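Local coordinates for synaptotagmin-4 (Rattus norvegicus, PDB 1W15), which helps control the movement of neuronal dense core vesicles through its interaction with KIF1A, and is represented here by its C2B domain, at residues 53-57 against 67-71; 57-62 against 97-101; 128-132 against 144-148. One frame throughout, in Å; residues are numbered along the deposited sequence. Where two conformers were deposited one is given.

Interaction 1: residues 53-57 against 67-71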
loop_
_atom_site.group_PDB
_atom_site.type_symbol
_atom_site.label_atom_id
_atom_site.label_comp_id
_atom_site.label_asym_id
_atom_site.label_seq_id
_atom_site.Cartn_x
_atom_site.Cartn_y
_atom_site.Cartn_z
ATOM N N PRO A 53 7.951 -8.218 -17.258
ATOM C CA PRO A 53 6.552 -8.432 -16.878
ATOM C C PRO A 53 5.697 -7.195 -16.619
ATOM O O PRO A 53 6.190 -6.204 -16.099
ATOM C CB PRO A 53 6.640 -9.285 -15.601
ATOM C CG PRO A 53 8.041 -8.959 -15.023
ATOM C CD PRO A 53 8.894 -8.644 -16.202
ATOM N N TYR A 54 4.432 -7.285 -16.996
ATOM C CA TYR A 54 3.390 -6.383 -16.485
ATOM C C TYR A 54 2.171 -7.247 -16.213
ATOM O O TYR A 54 2.135 -8.424 -16.601
ATOM C CB TYR A 54 3.049 -5.268 -17.474
ATOM C CG TYR A 54 2.465 -5.701 -18.803
ATOM C CD1 TYR A 54 3.279 -6.240 -19.814
ATOM C CD2 TYR A 54 1.103 -5.556 -19.052
ATOM C CE1 TYR A 54 2.738 -6.618 -21.050
ATOM C CE2 TYR A 54 0.528 -5.953 -20.283
ATOM C CZ TYR A 54 1.342 -6.486 -21.245
ATOM O OH TYR A 54 0.771 -6.852 -22.424
ATOM N N VAL A 55 1.168 -6.681 -15.556
ATOM C CA VAL A 55 0.008 -7.462 -15.227
ATOM C C VAL A 55 -1.238 -6.751 -15.727
ATOM O O VAL A 55 -1.442 -5.540 -15.485
ATOM C CB VAL A 55 -0.101 -7.654 -13.677
ATOM C CG1 VAL A 55 -1.381 -8.451 -13.330
ATOM C CG2 VAL A 55 1.163 -8.344 -13.179
ATOM N N LYS A 56 -2.084 -7.516 -16.395
ATOM C CA LYS A 56 -3.364 -7.038 -16.860
ATOM C C LYS A 56 -4.419 -7.649 -15.967
ATOM O O LYS A 56 -4.328 -8.836 -15.624
ATOM C CB LYS A 56 -3.590 -7.544 -18.297
ATOM C CG LYS A 56 -4.890 -7.053 -18.861
ATOM C CD LYS A 56 -4.711 -6.717 -20.294
ATOM C CE LYS A 56 -6.014 -6.272 -20.889
ATOM N NZ LYS A 56 -5.836 -6.283 -22.336
ATOM N N VAL A 57 -5.410 -6.843 -15.604
ATOM C CA VAL A 57 -6.453 -7.249 -14.680
ATOM C C VAL A 57 -7.813 -7.044 -15.393
ATOM O O VAL A 57 -8.165 -5.917 -15.755
ATOM C CB VAL A 57 -6.421 -6.445 -13.357
ATOM C CG1 VAL A 57 -7.461 -7.033 -12.338
ATOM C CG2 VAL A 57 -5.000 -6.443 -12.711
ATOM N N SER A 67 -14.639 -4.406 -17.128
ATOM C CA SER A 67 -13.586 -3.414 -16.908
ATOM C C SER A 67 -12.245 -4.062 -17.099
ATOM O O SER A 67 -12.146 -5.286 -16.980
ATOM C CB SER A 67 -13.698 -2.839 -15.485
ATOM O OG SER A 67 -12.762 -1.776 -15.293
ATOM N N LYS A 68 -11.206 -3.255 -17.382
ATOM C CA LYS A 68 -9.851 -3.789 -17.507
ATOM C C LYS A 68 -8.842 -2.742 -17.001
ATOM O O LYS A 68 -9.099 -1.536 -17.126
ATOM C CB LYS A 68 -9.532 -4.221 -18.966
ATOM C CG LYS A 68 -9.647 -3.095 -19.964
ATOM C CD LYS A 68 -9.294 -3.492 -21.402
ATOM C CE LYS A 68 -9.203 -2.229 -22.275
ATOM N NZ LYS A 68 -8.692 -2.532 -23.666
ATOM N N LYS A 69 -7.711 -3.196 -16.466
ATOM C CA LYS A 69 -6.641 -2.317 -15.973
ATOM C C LYS A 69 -5.344 -2.974 -16.338
ATOM O O LYS A 69 -5.315 -4.165 -16.613
ATOM C CB LYS A 69 -6.688 -2.235 -14.436
ATOM C CG LYS A 69 -8.058 -1.838 -13.838
ATOM C CD LYS A 69 -8.419 -0.383 -14.025
ATOM C CE LYS A 69 -9.749 -0.122 -13.297
ATOM N NZ LYS A 69 -10.126 1.254 -13.578
ATOM N N LYS A 70 -4.257 -2.222 -16.333
ATOM C CA LYS A 70 -2.948 -2.839 -16.472
ATOM C C LYS A 70 -1.895 -2.051 -15.744
ATOM O O LYS A 70 -2.066 -0.825 -15.547
ATOM C CB LYS A 70 -2.587 -3.115 -17.924
ATOM C CG LYS A 70 -2.102 -2.013 -18.710
ATOM C CD LYS A 70 -1.938 -2.529 -20.154
ATOM C CE LYS A 70 -1.735 -1.340 -21.090
ATOM N NZ LYS A 70 -1.873 -1.768 -22.541
ATOM N N THR A 71 -0.864 -2.759 -15.271
ATOM C CA THR A 71 0.242 -2.125 -14.583
ATOM C C THR A 71 1.259 -1.664 -15.569
ATOM O O THR A 71 1.196 -2.010 -16.747
ATOM C CB THR A 71 0.964 -3.097 -13.591
ATOM O OG1 THR A 71 1.717 -4.070 -14.350
ATOM C CG2 THR A 71 -0.029 -3.900 -12.701
HETATM O O HOH W 1 -1.604 -5.021 -23.167
HETATM O O HOH W 2 -5.572 -3.575 -22.913
#

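Interaction 2: residues 57-62 against 97-101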
loop_
_atom_site.group_PDB
_atom_site.type_symbol
_atom_site.label_atom_id
_atom_site.label_comp_id
_atom_site.label_asym_id
_atom_site.label_seq_id
_atom_site.Cartn_x
_atom_site.Cartn_y
_atom_site.Cartn_z
ATOM N N VAL A 57 -5.410 -6.843 -15.604
ATOM C CA VAL A 57 -6.453 -7.249 -14.680
ATOM C C VAL A 57 -7.813 -7.044 -15.393
ATOM O O VAL A 57 -8.165 -5.917 -15.755
ATOM C CB VAL A 57 -6.421 -6.445 -13.357
ATOM C CG1 VAL A 57 -7.461 -7.033 -12.338
ATOM C CG2 VAL A 57 -5.000 -6.443 -12.711
ATOM N N ASN A 58 -8.567 -8.120 -15.598
ATOM C CA ASN A 58 -9.888 -8.034 -16.249
ATOM C C ASN A 58 -10.948 -8.328 -15.202
ATOM O O ASN A 58 -10.792 -9.272 -14.447
ATOM C CB ASN A 58 -9.988 -9.050 -17.409
ATOM C CG ASN A 58 -9.080 -8.698 -18.573
ATOM O OD1 ASN A 58 -8.965 -7.523 -18.913
ATOM N ND2 ASN A 58 -8.424 -9.702 -19.195
ATOM N N LEU A 59 -12.053 -7.580 -15.213
ATOM C CA LEU A 59 -13.157 -7.802 -14.287
ATOM C C LEU A 59 -14.337 -8.299 -15.107
ATOM O O LEU A 59 -14.660 -7.697 -16.134
ATOM C CB LEU A 59 -13.543 -6.466 -13.648
ATOM C CG LEU A 59 -14.635 -6.537 -12.581
ATOM C CD1 LEU A 59 -14.087 -7.130 -11.315
ATOM C CD2 LEU A 59 -15.217 -5.161 -12.309
ATOM N N TYR A 60 -14.963 -9.398 -14.657
ATOM C CA TYR A 60 -16.071 -10.039 -15.398
ATOM C C TYR A 60 -17.301 -10.003 -14.526
ATOM O O TYR A 60 -17.212 -10.299 -13.324
ATOM C CB TYR A 60 -15.755 -11.496 -15.659
ATOM C CG TYR A 60 -14.627 -11.628 -16.661
ATOM C CD1 TYR A 60 -14.892 -11.546 -18.042
ATOM C CD2 TYR A 60 -13.302 -11.794 -16.230
ATOM C CE1 TYR A 60 -13.850 -11.624 -19.006
ATOM C CE2 TYR A 60 -12.271 -11.905 -17.175
ATOM C CZ TYR A 60 -12.554 -11.809 -18.557
ATOM O OH TYR A 60 -11.511 -11.900 -19.483
ATOM N N HIS A 61 -18.431 -9.689 -15.144
ATOM C CA HIS A 61 -19.757 -9.927 -14.520
ATOM C C HIS A 61 -20.436 -11.071 -15.273
ATOM O O HIS A 61 -20.818 -10.921 -16.430
ATOM C CB HIS A 61 -20.565 -8.649 -14.607
ATOM C CG HIS A 61 -21.867 -8.710 -13.865
ATOM N ND1 HIS A 61 -22.837 -7.733 -13.989
ATOM C CD2 HIS A 61 -22.355 -9.623 -12.989
ATOM C CE1 HIS A 61 -23.866 -8.049 -13.221
ATOM N NE2 HIS A 61 -23.600 -9.189 -12.607
ATOM N N ALA A 62 -20.527 -12.220 -14.625
ATOM C CA ALA A 62 -20.843 -13.467 -15.295
ATOM C C ALA A 62 -19.728 -13.671 -16.348
ATOM O O ALA A 62 -18.530 -13.786 -15.996
ATOM C CB ALA A 62 -22.256 -13.407 -15.926
ATOM N N GLU A 97 -21.555 -13.045 -8.849
ATOM C CA GLU A 97 -21.239 -13.296 -10.279
ATOM C C GLU A 97 -20.043 -12.514 -10.797
ATOM O O GLU A 97 -19.806 -12.429 -12.017
ATOM C CB GLU A 97 -22.467 -12.996 -11.146
ATOM C CG GLU A 97 -23.560 -14.037 -10.944
ATOM C CD GLU A 97 -24.819 -13.741 -11.739
ATOM O OE1 GLU A 97 -24.883 -14.118 -12.939
ATOM O OE2 GLU A 97 -25.751 -13.140 -11.161
ATOM N N ILE A 98 -19.271 -11.951 -9.885
ATOM C CA ILE A 98 -18.112 -11.163 -10.287
ATOM C C ILE A 98 -16.876 -12.047 -10.221
ATOM O O ILE A 98 -16.721 -12.817 -9.279
ATOM C CB ILE A 98 -17.990 -9.944 -9.319
ATOM C CG1 ILE A 98 -19.198 -9.019 -9.475
ATOM C CG2 ILE A 98 -16.660 -9.186 -9.499
ATOM C CD1 ILE A 98 -19.308 -8.297 -10.817
ATOM N N SER A 99 -15.976 -11.930 -11.193
ATOM C CA SER A 99 -14.701 -12.592 -11.056
ATOM C C SER A 99 -13.612 -11.650 -11.571
ATOM O O SER A 99 -13.919 -10.723 -12.310
ATOM C CB SER A 99 -14.714 -13.905 -11.809
ATOM O OG SER A 99 -14.921 -13.664 -13.178
ATOM N N VAL A 100 -12.362 -11.904 -11.174
ATOM C CA VAL A 100 -11.222 -11.038 -11.523
ATOM C C VAL A 100 -10.153 -11.958 -12.135
ATOM O O VAL A 100 -9.881 -13.031 -11.590
ATOM C CB VAL A 100 -10.624 -10.313 -10.293
ATOM C CG1 VAL A 100 -9.449 -9.366 -10.690
ATOM C CG2 VAL A 100 -11.727 -9.501 -9.520
ATOM N N GLU A 101 -9.608 -11.547 -13.267
ATOM C CA GLU A 101 -8.641 -12.369 -13.983
ATOM C C GLU A 101 -7.370 -11.559 -13.998
ATOM O O GLU A 101 -7.387 -10.427 -14.478
ATOM C CB GLU A 101 -9.131 -12.604 -15.416
ATOM C CG GLU A 101 -8.193 -13.428 -16.312
ATOM C CD GLU A 101 -8.716 -13.477 -17.779
ATOM O OE1 GLU A 101 -9.107 -12.423 -18.324
ATOM O OE2 GLU A 101 -8.727 -14.572 -18.397
HETATM O O HOH W 3 -17.609 -13.761 -13.658
#

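Interaction 3: residues 128-132 against 144-148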
loop_
_atom_site.group_PDB
_atom_site.type_symbol
_atom_site.label_atom_id
_atom_site.label_comp_id
_atom_site.label_asym_id
_atom_site.label_seq_id
_atom_site.Cartn_x
_atom_site.Cartn_y
_atom_site.Cartn_z
ATOM N N SER A 128 -7.006 -21.873 -4.694
ATOM C CA SER A 128 -6.350 -20.651 -4.251
ATOM C C SER A 128 -7.305 -19.465 -4.422
ATOM O O SER A 128 -7.644 -18.757 -3.468
ATOM C CB SER A 128 -5.131 -20.437 -5.190
ATOM O OG SER A 128 -4.025 -19.892 -4.530
ATOM N N GLY A 129 -7.685 -19.264 -5.695
ATOM C CA GLY A 129 -8.515 -18.137 -6.166
ATOM C C GLY A 129 -9.862 -18.185 -5.472
ATOM O O GLY A 129 -10.324 -17.174 -4.927
ATOM N N GLY A 130 -10.457 -19.386 -5.463
ATOM C CA GLY A 130 -11.630 -19.697 -4.646
ATOM C C GLY A 130 -11.619 -19.249 -3.176
ATOM O O GLY A 130 -12.560 -18.573 -2.713
ATOM N N GLY A 131 -10.589 -19.643 -2.421
ATOM C CA GLY A 131 -10.560 -19.327 -0.967
ATOM C C GLY A 131 -10.328 -17.840 -0.703
ATOM O O GLY A 131 -10.843 -17.259 0.256
ATOM N N HIS A 132 -9.520 -17.216 -1.555
ATOM C CA HIS A 132 -9.225 -15.796 -1.411
ATOM C C HIS A 132 -10.524 -15.008 -1.667
ATOM O O HIS A 132 -10.886 -14.134 -0.897
ATOM C CB HIS A 132 -8.102 -15.379 -2.394
ATOM C CG HIS A 132 -7.513 -14.023 -2.094
ATOM N ND1 HIS A 132 -6.392 -13.531 -2.746
ATOM C CD2 HIS A 132 -7.900 -13.047 -1.231
ATOM C CE1 HIS A 132 -6.106 -12.322 -2.288
ATOM N NE2 HIS A 132 -7.000 -12.004 -1.360
ATOM N N ILE A 144 -7.347 -7.895 2.037
ATOM C CA ILE A 144 -6.735 -9.188 2.316
ATOM C C ILE A 144 -5.740 -9.461 1.182
ATOM O O ILE A 144 -6.097 -9.290 0.016
ATOM C CB ILE A 144 -7.792 -10.303 2.348
ATOM C CG1 ILE A 144 -8.925 -9.988 3.355
ATOM C CG2 ILE A 144 -7.138 -11.687 2.635
ATOM C CD1 ILE A 144 -10.229 -10.775 3.044
ATOM N N ALA A 145 -4.532 -9.886 1.556
ATOM C CA ALA A 145 -3.399 -10.171 0.599
ATOM C C ALA A 145 -3.012 -11.634 0.640
ATOM O O ALA A 145 -2.969 -12.226 1.749
ATOM C CB ALA A 145 -2.199 -9.305 0.923
ATOM N N LYS A 146 -2.780 -12.264 -0.535
ATOM C CA LYS A 146 -2.350 -13.666 -0.581
ATOM C C LYS A 146 -1.462 -13.852 -1.799
ATOM O O LYS A 146 -1.695 -13.198 -2.829
ATOM C CB LYS A 146 -3.504 -14.670 -0.758
ATOM C CG LYS A 146 -4.609 -14.581 0.288
ATOM C CD LYS A 146 -5.505 -15.878 0.298
ATOM C CE LYS A 146 -6.586 -15.766 1.404
ATOM N NZ LYS A 146 -5.925 -15.398 2.716
ATOM N N TRP A 147 -0.492 -14.731 -1.634
ATOM C CA TRP A 147 0.303 -15.291 -2.753
ATOM C C TRP A 147 -0.475 -16.399 -3.442
ATOM O O TRP A 147 -1.133 -17.217 -2.773
ATOM C CB TRP A 147 1.598 -15.883 -2.212
ATOM C CG TRP A 147 2.695 -14.890 -1.951
ATOM C CD1 TRP A 147 3.186 -14.467 -0.715
ATOM C CD2 TRP A 147 3.481 -14.218 -2.947
ATOM N NE1 TRP A 147 4.212 -13.563 -0.908
ATOM C CE2 TRP A 147 4.447 -13.415 -2.255
ATOM C CE3 TRP A 147 3.477 -14.225 -4.372
ATOM C CZ2 TRP A 147 5.402 -12.598 -2.932
ATOM C CZ3 TRP A 147 4.430 -13.449 -5.049
ATOM C CH2 TRP A 147 5.370 -12.617 -4.317
ATOM N N HIS A 148 -0.437 -16.437 -4.778
ATOM C CA HIS A 148 -1.084 -17.483 -5.547
ATOM C C HIS A 148 -0.111 -18.018 -6.569
ATOM O O HIS A 148 0.608 -17.225 -7.163
ATOM C CB HIS A 148 -2.235 -16.918 -6.341
ATOM C CG HIS A 148 -3.340 -16.413 -5.482
ATOM N ND1 HIS A 148 -4.359 -17.230 -5.035
ATOM C CD2 HIS A 148 -3.586 -15.180 -4.980
ATOM C CE1 HIS A 148 -5.211 -16.517 -4.316
ATOM N NE2 HIS A 148 -4.768 -15.266 -4.262
#

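Interaction 1: residues 53-57 against 67-71
Thr71 lies alongside Val55 and meets it through every part of its side chain. Its CB sits near the Val55 carbonyl. CG2 lies against that carbonyl oxygen, with Thr71 CG2 3.5 Å from Val55 O, and next reaches Val55 CB. The hydroxyl is turned between the backbone N and the carbonyl carbon of its own residue (chi1 72°). This turn places OG1 in front of the Val55 amide, and Val55 N donates to Thr71 OG1 at 2.9 Å. In return Thr71 N donates to Val55 O at 2.8 Å. The hydroxyl thus takes the place that a backbone carbonyl holds in a regular hydrogen-bonded pair. Further along, Val57 and Lys69 form such a pair, with a nearly straight bond from Val57 N to Lys69 O (174°). Lys56 and Lys70 are the non-hydrogen-bonded pair between them, with their CA atoms 4.2 Å apart.

Lys70 puts its CB against the carbonyl of Val55, and Lys70 CD comes 4.2 Å from CE2 of the Tyr54 ring. One water joins Tyr54 OH to Lys70 NZ, the lysine bond being weak. The Tyr54 hydroxyl also bonds to Asn113. Another water takes a bond from Lys56 NZ at 2.8 Å and a weak one from Lys68 NZ. Lys56 NZ and Lys68 NZ are 4.9 Å apart, and the water they share probably eases the repulsion. Val55 and Val57 lie on the other face, packed on Val36. The arrangement is a beta hairpin at one margin of a C2 sandwich sheet. Its lysine-rich second strand is consistent with the polybasic strand of synaptotagmin C2B domains.

Interaction 2: residues 57-62 against 97-101
Glu101 OE1 is gripped by two donors that reach it from opposite faces of the carboxylate plane. Tyr60 OH comes from above that plane, 2.7 Å from Glu101 OE1. Asn58 ND2 reaches Glu101 OE1 at 2.9 Å on the anti side, and the bond is nearly straight (170°). Glu101 CB lies at the edge of the Tyr60 ring, 3.7 Å from Tyr60 CE2. With CG turned away from the backbone N (chi1 178°), the extended chain runs on to bring the carboxylate to Tyr60 OH. Glu101 OE2 forms a salt bridge with Arg118, and Asn58 OD1 bonds to Arg65, so each group has a partner at both of its polar atoms.

The face of Leu59, Ile98 and Val100 is mostly apolar, with His61 at its end. Val57 CG1 and Val100 CG1 meet tightly at 3.5 Å. Leu59 CD1 touches both Ile98 CG2 and Val100 CG2, at 3.8 Å from each. His61 turns its ring edge to Glu97 CB. Just beyond His61, Ala62 N donates to Glu97 O, and one water joins Ala62 O, Glu97 O and Ser99 OG.

Asn58-Glu101 and Tyr60-Ser99 are hydrogen-bonded pairs, each with two backbone bonds; Leu59-Val100 and His61-Ile98 are non-hydrogen-bonded. This is a regular antiparallel ladder between the two inner strands of one C2 sandwich sheet.

Interaction 3: residues 128-132 against 144-148
His132 is overlapped on one ring face by the aliphatic chain of Lys146. Lys146 CG stands over the ring centre in a CH-pi contact, 3.6 Å from the centroid. Lys146 CD continues toward the root of the ring, 3.6 Å from His132 CG. The two side chains run past each other in opposite directions. At its end the lysine bends (chi4 -51°), and NZ forms a salt bridge with Glu135, roughly one helical turn on from His132.

Both ring nitrogens of His132 are used at the edge. His132 ND1 shares a hydrogen bond with His148 NE2 at 2.8 Å. The two imidazoles meet rim to rim, with planes only 13° apart. His132 NE2 donates to Ile144 O at 3.2 Å, approaching from above the carbonyl plane. The ring is therefore fixed in its rotation by a bond at each nitrogen. His148 continues the chain of contacts, since His148 ND1 is 2.7 Å from Ser128 OG in a further hydrogen bond. Four ring nitrogens in this buried place thus all have partners.

The contact fastens the start of helix 128-138 to strand 144-149, the outermost strand of its sheet in this chain. Strand 18-26 pairs with that strand on its inner side. Leu121 packs on both histidines and Leu119 on His148, from strand 114-121 of the other sheet.

In the fold
Interactions 1 and 2 belong to one sheet and share Val57. Strand 53-61 pairs with 64-70 on one side and with 98-106 on the other. The centres of interactions 1 and 2 are about 13 Å apart, and the two contacts touch where Ser67 O lies 2.9 Å from Leu59 N, a probable hydrogen bond. Interaction 3 ties the helix to the opposite sheet. Its centre is about 18 Å from that of interaction 1 and about 15 Å from that of interaction 2, and it touches neither. Strands 53-61 and 98-106 also lead to a bound calcium ion: its ligands include Asp52 and Asp106. The Tyr54 side chain is about 8 Å from a calcium ion, and that of Ser67 about 3 Å from a sodium ion.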